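PDB 6XF9: packaging protein UL32 from Human herpesvirus 8 type M, which forms a zinc-binding pentameric ring required for herpesviral genome packaging and probably helps bring newly made capsids to nuclear replication compartments. Local coordinates for residues F2-H13 against M93-H104. Numbering follows the deposited sequence.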
loop_
_atom_site.group_PDB
_atom_site.type_symbol
_atom_site.label_atom_id
_atom_site.label_comp_id
_atom_site.label_asym_id
_atom_site.label_seq_id
_atom_site.Cartn_x
_atom_site.Cartn_y
_atom_site.Cartn_z
ATOM N N PHE D 2 45.969 27.366 -29.790
ATOM C CA PHE D 2 44.533 27.519 -29.890
ATOM C C PHE D 2 43.935 27.463 -28.545
ATOM O O PHE D 2 44.032 26.472 -27.890
ATOM C CB PHE D 2 43.883 26.445 -30.710
ATOM C CG PHE D 2 42.413 26.460 -30.607
ATOM C CD1 PHE D 2 41.709 27.514 -31.049
ATOM C CD2 PHE D 2 41.744 25.456 -30.004
ATOM C CE1 PHE D 2 40.373 27.570 -30.929
ATOM C CE2 PHE D 2 40.402 25.498 -29.879
ATOM C CZ PHE D 2 39.721 26.552 -30.346
ATOM N N VAL D 3 43.242 28.514 -28.198
ATOM C CA VAL D 3 42.661 28.678 -26.867
ATOM C C VAL D 3 41.156 28.879 -26.994
ATOM O O VAL D 3 40.717 29.767 -27.740
ATOM C CB VAL D 3 43.300 29.872 -26.140
ATOM C CG1 VAL D 3 42.450 30.297 -24.974
ATOM C CG2 VAL D 3 44.671 29.514 -25.648
ATOM N N PRO D 4 40.340 28.091 -26.290
ATOM C CA PRO D 4 38.881 28.240 -26.367
ATOM C C PRO D 4 38.369 29.434 -25.568
ATOM O O PRO D 4 39.108 30.094 -24.836
ATOM C CB PRO D 4 38.375 26.922 -25.774
ATOM C CG PRO D 4 39.480 25.945 -26.045
ATOM C CD PRO D 4 40.722 26.752 -25.807
ATOM N N TRP D 5 37.059 29.676 -25.700
ATOM C CA TRP D 5 36.363 30.742 -24.973
ATOM C C TRP D 5 36.875 32.122 -25.348
ATOM O O TRP D 5 37.092 32.981 -24.494
ATOM C CB TRP D 5 36.462 30.545 -23.458
ATOM C CG TRP D 5 35.159 30.159 -22.868
ATOM C CD1 TRP D 5 34.342 30.946 -22.112
ATOM C CD2 TRP D 5 34.505 28.890 -22.991
ATOM N NE1 TRP D 5 33.213 30.250 -21.764
ATOM C CE2 TRP D 5 33.286 28.984 -22.286
ATOM C CE3 TRP D 5 34.833 27.680 -23.627
ATOM C CZ2 TRP D 5 32.381 27.914 -22.194
ATOM C CZ3 TRP D 5 33.935 26.615 -23.544
ATOM C CH2 TRP D 5 32.722 26.742 -22.825
ATOM N N GLN D 6 37.032 32.358 -26.638
ATOM C CA GLN D 6 37.542 33.644 -27.091
ATOM C C GLN D 6 36.486 34.365 -27.892
ATOM O O GLN D 6 36.049 33.869 -28.936
ATOM C CB GLN D 6 38.816 33.494 -27.910
ATOM C CG GLN D 6 39.911 32.928 -27.074
ATOM C CD GLN D 6 41.270 33.395 -27.496
ATOM O OE1 GLN D 6 41.715 34.476 -27.066
ATOM N NE2 GLN D 6 41.961 32.588 -28.306
ATOM N N LEU D 7 36.096 35.543 -27.409
ATOM C CA LEU D 7 35.124 36.343 -28.137
ATOM C C LEU D 7 35.482 36.448 -29.618
ATOM O O LEU D 7 34.625 36.232 -30.492
ATOM C CB LEU D 7 35.046 37.716 -27.483
ATOM C CG LEU D 7 34.055 38.738 -28.000
ATOM C CD1 LEU D 7 32.733 38.090 -28.356
ATOM C CD2 LEU D 7 33.877 39.791 -26.897
ATOM N N GLY D 8 36.770 36.658 -29.919
ATOM C CA GLY D 8 37.200 36.722 -31.306
ATOM C C GLY D 8 36.831 35.485 -32.105
ATOM O O GLY D 8 36.455 35.585 -33.276
ATOM N N THR D 9 36.931 34.299 -31.486
ATOM C CA THR D 9 36.585 33.070 -32.198
ATOM C C THR D 9 35.107 33.077 -32.570
ATOM O O THR D 9 34.711 32.600 -33.646
ATOM C CB THR D 9 36.893 31.846 -31.343
ATOM O OG1 THR D 9 38.069 32.064 -30.540
ATOM C CG2 THR D 9 37.119 30.652 -32.251
ATOM N N ILE D 10 34.275 33.622 -31.676
ATOM C CA ILE D 10 32.845 33.744 -31.945
ATOM C C ILE D 10 32.613 34.698 -33.102
ATOM O O ILE D 10 31.814 34.424 -34.010
ATOM C CB ILE D 10 32.091 34.198 -30.682
ATOM C CG1 ILE D 10 32.019 33.052 -29.661
ATOM C CG2 ILE D 10 30.699 34.676 -31.063
ATOM C CD1 ILE D 10 31.805 33.518 -28.253
ATOM N N THR D 11 33.290 35.856 -33.058
ATOM C CA THR D 11 33.096 36.902 -34.059
ATOM C C THR D 11 33.471 36.441 -35.472
ATOM O O THR D 11 32.706 36.654 -36.422
ATOM C CB THR D 11 33.924 38.137 -33.677
ATOM O OG1 THR D 11 33.257 38.886 -32.649
ATOM C CG2 THR D 11 34.116 39.022 -34.866
ATOM N N ARG D 12 34.611 35.760 -35.634
ATOM C CA ARG D 12 35.023 35.436 -37.000
ATOM C C ARG D 12 34.081 34.450 -37.680
ATOM O O ARG D 12 33.881 34.528 -38.900
ATOM C CB ARG D 12 36.462 34.959 -37.030
ATOM C CG ARG D 12 36.701 33.516 -36.875
ATOM C CD ARG D 12 38.195 33.374 -36.978
ATOM N NE ARG D 12 38.722 34.102 -35.827
ATOM C CZ ARG D 12 39.897 33.879 -35.262
ATOM N NH1 ARG D 12 40.698 32.946 -35.759
ATOM N NH2 ARG D 12 40.265 34.598 -34.205
ATOM N N HIS D 13 33.459 33.546 -36.930
ATOM C CA HIS D 13 32.576 32.556 -37.534
ATOM C C HIS D 13 31.113 32.970 -37.436
ATOM O O HIS D 13 30.220 32.113 -37.467
ATOM C CB HIS D 13 32.784 31.184 -36.898
ATOM C CG HIS D 13 34.176 30.673 -37.048
ATOM N ND1 HIS D 13 35.155 30.911 -36.110
ATOM C CD2 HIS D 13 34.764 29.971 -38.040
ATOM C CE1 HIS D 13 36.284 30.354 -36.508
ATOM N NE2 HIS D 13 36.073 29.777 -37.676
ATOM N N MET D 93 27.247 28.065 -27.207
ATOM C CA MET D 93 27.725 28.991 -28.229
ATOM C C MET D 93 29.243 28.911 -28.363
ATOM O O MET D 93 29.770 28.767 -29.470
ATOM C CB MET D 93 27.281 30.406 -27.855
ATOM C CG MET D 93 27.513 31.516 -28.874
ATOM S SD MET D 93 26.737 31.272 -30.495
ATOM C CE MET D 93 26.743 32.974 -31.029
ATOM N N ALA D 94 29.961 29.003 -27.231
ATOM C CA ALA D 94 31.423 28.961 -27.229
ATOM C C ALA D 94 31.952 27.640 -27.769
ATOM O O ALA D 94 32.940 27.615 -28.509
ATOM C CB ALA D 94 31.955 29.208 -25.826
ATOM N N ALA D 95 31.364 26.520 -27.352
ATOM C CA ALA D 95 31.777 25.244 -27.924
ATOM C C ALA D 95 31.464 25.183 -29.418
ATOM O O ALA D 95 32.201 24.550 -30.178
ATOM C CB ALA D 95 31.104 24.093 -27.181
ATOM N N ALA D 96 30.374 25.817 -29.864
ATOM C CA ALA D 96 30.103 25.866 -31.297
ATOM C C ALA D 96 31.196 26.630 -32.023
ATOM O O ALA D 96 31.817 26.111 -32.958
ATOM C CB ALA D 96 28.755 26.529 -31.565
ATOM N N ALA D 97 31.475 27.855 -31.565
ATOM C CA ALA D 97 32.496 28.687 -32.193
ATOM C C ALA D 97 33.845 27.984 -32.212
ATOM O O ALA D 97 34.487 27.877 -33.262
ATOM C CB ALA D 97 32.598 30.027 -31.460
ATOM N N ASP D 98 34.271 27.448 -31.068
ATOM C CA ASP D 98 35.586 26.829 -31.008
ATOM C C ASP D 98 35.635 25.536 -31.813
ATOM O O ASP D 98 36.727 25.102 -32.197
ATOM C CB ASP D 98 36.001 26.562 -29.558
ATOM C CG ASP D 98 35.940 27.819 -28.666
ATOM O OD1 ASP D 98 35.981 28.970 -29.181
ATOM O OD2 ASP D 98 35.907 27.644 -27.421
ATOM N N LEU D 99 34.487 24.897 -32.058
ATOM C CA LEU D 99 34.471 23.734 -32.942
ATOM C C LEU D 99 34.616 24.151 -34.405
ATOM O O LEU D 99 35.262 23.449 -35.186
ATOM C CB LEU D 99 33.197 22.911 -32.729
ATOM C CG LEU D 99 33.221 21.586 -33.494
ATOM C CD1 LEU D 99 34.230 20.676 -32.881
ATOM C CD2 LEU D 99 31.867 20.917 -33.513
ATOM N N CYS D 100 33.979 25.255 -34.811
ATOM C CA CYS D 100 34.302 25.860 -36.102
ATOM C C CYS D 100 35.798 26.091 -36.254
ATOM O O CYS D 100 36.437 25.595 -37.190
ATOM C CB CYS D 100 33.585 27.196 -36.272
ATOM S SG CYS D 100 32.042 27.111 -37.087
ATOM N N GLU D 101 36.371 26.850 -35.324
ATOM C CA GLU D 101 37.769 27.224 -35.434
ATOM C C GLU D 101 38.645 25.990 -35.570
ATOM O O GLU D 101 39.516 25.939 -36.441
ATOM C CB GLU D 101 38.147 28.052 -34.214
ATOM C CG GLU D 101 39.575 28.482 -34.119
ATOM C CD GLU D 101 39.947 29.577 -35.079
ATOM O OE1 GLU D 101 39.066 30.129 -35.774
ATOM O OE2 GLU D 101 41.147 29.911 -35.102
ATOM N N ILE D 102 38.388 24.958 -34.763
ATOM C CA ILE D 102 39.194 23.745 -34.847
ATOM C C ILE D 102 39.062 23.116 -36.227
ATOM O O ILE D 102 40.012 22.508 -36.735
ATOM C CB ILE D 102 38.811 22.763 -33.726
ATOM C CG1 ILE D 102 39.326 23.274 -32.390
ATOM C CG2 ILE D 102 39.373 21.366 -33.986
ATOM C CD1 ILE D 102 38.705 22.566 -31.235
ATOM N N MET D 103 37.900 23.274 -36.873
ATOM C CA MET D 103 37.680 22.655 -38.179
ATOM C C MET D 103 38.358 23.424 -39.310
ATOM O O MET D 103 38.851 22.811 -40.266
ATOM C CB MET D 103 36.181 22.574 -38.484
ATOM C CG MET D 103 35.392 21.633 -37.615
ATOM S SD MET D 103 35.700 19.928 -38.061
ATOM C CE MET D 103 34.848 19.778 -39.623
ATOM N N HIS D 104 38.393 24.754 -39.216
ATOM C CA HIS D 104 39.087 25.570 -40.203
ATOM C C HIS D 104 40.606 25.458 -40.094
ATOM O O HIS D 104 41.305 25.611 -41.104
ATOM C CB HIS D 104 38.626 27.007 -40.052
ATOM C CG HIS D 104 37.248 27.221 -40.582
ATOM N ND1 HIS D 104 36.319 28.015 -39.946
ATOM C CD2 HIS D 104 36.623 26.702 -41.665
ATOM C CE1 HIS D 104 35.191 28.004 -40.636
ATOM N NE2 HIS D 104 35.347 27.211 -41.681
#
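Trp5 meets Ala94 on the buried, closely packed side of this contact: the Ala94 methyl sits over the centre of the indole's six-membered ring in a CH-pi contact, CB lying 3.6 Å from the centroid. Beside it, the backbone N of Trp5 gives a nearly straight hydrogen bond (164°) to the syn side of Asp98 OD2, tilted somewhat out of the carboxylate plane. Phe2 puts its ring edge against Asp98 CB, with CE1 on Glu101 CG and CE2 3.5 Å from Ile102 CG1. Ile10 CG1 rests on Ala97 CB at 3.6 Å. In this largely helical, zinc-bearing protein, the N-terminal arm and its short helix thus pack across helix 89-106; with small alanines at the interface, the axes of 7-12 and 93-104 approach to 8.5 Å, at 72°. Phe81 of helix 71-83 also touches Trp5. Further along, the His13 ring donates almost straight from ND1 to Thr9 O, NE2 shares a hydrogen bond of 2.9 Å with His104 ND1, and Cys100 CB lies over one ring face. The packing gives way outward to exposed Arg12, whose NH1 forms a salt bridge with Glu101 OE2 at 3.1 Å; Glu101 CG stands anti to the backbone N (chi1 177°), and a bend at chi2 brings the carboxylate there.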